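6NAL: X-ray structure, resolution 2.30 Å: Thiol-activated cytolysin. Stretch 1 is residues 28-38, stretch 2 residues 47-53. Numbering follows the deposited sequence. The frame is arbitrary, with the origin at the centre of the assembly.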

# COMPACT_ATOMS: atom_id res chain seq x y z
N SER A 28 -5.57 4.54 -23.99
CA SER A 28 -6.64 4.30 -23.05
C SER A 28 -6.67 2.82 -22.67
O SER A 28 -6.42 1.94 -23.50
CB SER A 28 -7.98 4.73 -23.62
OG SER A 28 -8.99 3.92 -23.04
N ILE A 29 -6.91 2.57 -21.41
CA ILE A 29 -7.17 1.24 -20.89
C ILE A 29 -8.62 1.25 -20.43
O ILE A 29 -9.06 2.21 -19.79
CB ILE A 29 -6.21 0.89 -19.74
CG1 ILE A 29 -4.79 1.38 -20.06
CG2 ILE A 29 -6.26 -0.60 -19.47
CD1 ILE A 29 -4.06 0.50 -21.02
N SER A 30 -9.39 0.26 -20.79
CA SER A 30 -10.83 0.35 -20.50
C SER A 30 -11.34 -0.96 -19.91
O SER A 30 -11.96 -1.78 -20.59
CB SER A 30 -11.61 0.74 -21.76
OG SER A 30 -11.49 -0.26 -22.75
N ASN A 31 -11.09 -1.15 -18.62
CA ASN A 31 -11.22 -2.47 -18.00
C ASN A 31 -10.81 -2.35 -16.54
O ASN A 31 -9.79 -1.75 -16.24
CB ASN A 31 -10.35 -3.49 -18.74
CG ASN A 31 -8.95 -2.97 -19.03
OD1 ASN A 31 -8.20 -2.64 -18.11
ND2 ASN A 31 -8.60 -2.88 -20.33
N ILE A 32 -11.61 -2.87 -15.62
CA ILE A 32 -11.29 -2.79 -14.20
C ILE A 32 -10.84 -4.14 -13.64
O ILE A 32 -10.69 -4.29 -12.42
CB ILE A 32 -12.50 -2.22 -13.42
CG1 ILE A 32 -12.11 -1.90 -11.97
CG2 ILE A 32 -13.69 -3.14 -13.46
CD1 ILE A 32 -10.89 -0.99 -11.78
N ASP A 33 -10.59 -5.13 -14.50
CA ASP A 33 -10.35 -6.51 -14.07
C ASP A 33 -8.87 -6.72 -13.77
O ASP A 33 -8.16 -7.46 -14.47
CB ASP A 33 -10.86 -7.46 -15.14
CG ASP A 33 -10.36 -7.08 -16.56
OD1 ASP A 33 -10.19 -5.87 -16.85
OD2 ASP A 33 -10.12 -8.01 -17.38
N LEU A 34 -8.40 -6.08 -12.70
CA LEU A 34 -6.99 -6.13 -12.31
C LEU A 34 -6.83 -6.71 -10.91
O LEU A 34 -6.53 -5.99 -9.95
CB LEU A 34 -6.37 -4.73 -12.39
CG LEU A 34 -6.22 -4.07 -13.75
CD1 LEU A 34 -5.53 -2.66 -13.55
CD2 LEU A 34 -5.44 -4.88 -14.72
N PRO A 35 -7.02 -8.02 -10.76
CA PRO A 35 -6.95 -8.62 -9.42
C PRO A 35 -5.51 -8.87 -9.02
O PRO A 35 -4.65 -9.15 -9.85
CB PRO A 35 -7.71 -9.94 -9.57
CG PRO A 35 -7.29 -10.38 -11.00
CD PRO A 35 -7.25 -9.05 -11.80
N ALA A 36 -5.27 -8.79 -7.72
CA ALA A 36 -3.97 -9.12 -7.18
C ALA A 36 -3.65 -10.59 -7.44
O ALA A 36 -4.53 -11.45 -7.41
CB ALA A 36 -3.94 -8.84 -5.69
N GLU A 37 -2.37 -10.86 -7.67
CA GLU A 37 -1.92 -12.22 -7.91
C GLU A 37 -0.67 -12.53 -7.09
O GLU A 37 0.07 -11.65 -6.67
CB GLU A 37 -1.64 -12.51 -9.39
CG GLU A 37 -1.09 -11.35 -10.14
CD GLU A 37 -1.14 -11.56 -11.64
OE1 GLU A 37 -0.17 -11.15 -12.34
OE2 GLU A 37 -2.14 -12.14 -12.10
N GLU A 38 -0.45 -13.82 -6.87
CA GLU A 38 0.51 -14.26 -5.89
C GLU A 38 1.27 -15.46 -6.42
O GLU A 38 0.80 -16.19 -7.29
CB GLU A 38 -0.21 -14.61 -4.56
CG GLU A 38 -1.17 -15.88 -4.65
CD GLU A 38 -1.57 -16.46 -3.23
OE1 GLU A 38 -1.65 -15.68 -2.26
OE2 GLU A 38 -1.79 -17.68 -3.07
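Stretch 2 47-53: VMTREKC

How does the backbone of stretch 2 run against stretch 1? Residues 47 to 53 are extended throughout, part of a strand that continues beyond both ends, and they run antiparallel to stretch 1. Only Glu 37 and Glu 38 of stretch 1 are strand here. Glu 37 faces Met 48 as a hydrogen-bonded pair, and Glu 38 faces Val 47 as a non-hydrogen-bonded one, their CA atoms 4.5 Å apart. Toward Ile 29 the chains diverge: the CA atoms of Ala 36 and Thr 49 are 4.6 Å apart, those of Leu 34 and Arg 50 5.9 Å, and those of Ile 29 and Lys 52 7.8 Å.

Which hydrogen bonds join the two backbones? Glu 37 N donates to Met 48 O at 3.0 Å, and Met 48 N donates to Glu 37 O at 2.8 Å, both nearly straight. Where the spacing widens, a water takes over: it donates to Leu 34 O at 2.9 Å and accepts from Arg 50 N at 2.8 Å.

What does the Arg 50 side chain find on stretch 1? Its guanidinium reaches the turn before the strand, where NH2 makes a weak hydrogen bond to Pro 35 O at 3.3 Å. Pro 35 CD lies at the guanidinium edge, 3.1 Å from NH2. Glu 37 OE2 is 4.4 Å from Arg 50 NH2, well out of the guanidinium plane, so the opposite charges are near without a salt bridge.

Where do the nonpolar surfaces meet? Leu 34 points toward stretch 2 and covers one face of the Arg 50 guanidinium, with CD2 3.8 Å from CZ. Its CD1 also approaches Lys 52 CB at 4.5 Å. Beside the paired backbones, Glu 37 and selenomethionine Met 48 share a sheet face, and Glu 37 CG lies 4.2 Å from Met 48 CB.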

# COMPACT_ATOMS: atom_id res chain seq x y z
N VAL A 47 3.70 -10.93 -4.02
CA VAL A 47 2.37 -10.42 -4.33
C VAL A 47 2.51 -9.31 -5.36
O VAL A 47 3.27 -8.35 -5.16
CB VAL A 47 1.66 -9.92 -3.07
CG1 VAL A 47 0.29 -9.33 -3.43
CG2 VAL A 47 1.51 -11.00 -2.04
N MSE A 48 1.72 -9.40 -6.42
CA MSE A 48 1.75 -8.42 -7.48
C MSE A 48 0.38 -7.79 -7.60
O MSE A 48 -0.61 -8.45 -7.86
CB MSE A 48 2.17 -9.03 -8.81
CG MSE A 48 2.14 -7.96 -9.93
SE MSE A 48 3.44 -8.16 -11.36
CE MSE A 48 2.27 -7.62 -12.80
N THR A 49 0.35 -6.48 -7.41
CA THR A 49 -0.87 -5.69 -7.48
C THR A 49 -0.78 -4.73 -8.67
O THR A 49 0.32 -4.32 -9.07
CB THR A 49 -1.09 -4.95 -6.14
OG1 THR A 49 -2.38 -4.32 -6.16
CG2 THR A 49 0.01 -3.92 -5.86
N ARG A 50 -1.92 -4.40 -9.27
CA ARG A 50 -1.94 -3.60 -10.48
C ARG A 50 -2.92 -2.46 -10.30
O ARG A 50 -3.97 -2.61 -9.68
CB ARG A 50 -2.32 -4.43 -11.71
CG ARG A 50 -1.17 -5.34 -12.16
CD ARG A 50 -1.58 -6.29 -13.28
NE ARG A 50 -2.76 -7.03 -12.87
CZ ARG A 50 -3.42 -7.89 -13.62
NH1 ARG A 50 -3.03 -8.15 -14.86
NH2 ARG A 50 -4.47 -8.49 -13.11
N GLU A 51 -2.55 -1.32 -10.84
CA GLU A 51 -3.34 -0.12 -10.70
C GLU A 51 -3.34 0.64 -12.02
O GLU A 51 -2.30 0.78 -12.68
CB GLU A 51 -2.78 0.77 -9.61
CG GLU A 51 -3.77 1.73 -9.02
CD GLU A 51 -3.08 2.68 -8.03
OE1 GLU A 51 -1.81 2.62 -7.88
OE2 GLU A 51 -3.80 3.49 -7.40
N LYS A 52 -4.51 1.13 -12.37
CA LYS A 52 -4.74 1.91 -13.55
C LYS A 52 -4.46 3.36 -13.19
O LYS A 52 -5.03 3.87 -12.22
CB LYS A 52 -6.18 1.73 -14.02
CG LYS A 52 -6.48 2.44 -15.34
CD LYS A 52 -7.86 2.07 -15.91
CE LYS A 52 -8.47 3.30 -16.63
NZ LYS A 52 -9.18 3.06 -17.91
N CYS A 53 -3.56 4.00 -13.97
CA CYS A 53 -3.16 5.38 -13.76
C CYS A 53 -3.17 6.12 -15.08
O CYS A 53 -3.10 5.52 -16.15
CB CYS A 53 -1.73 5.54 -13.21
SG CYS A 53 -1.35 4.54 -11.84
O HOH W 1 -4.22 -5.58 -8.31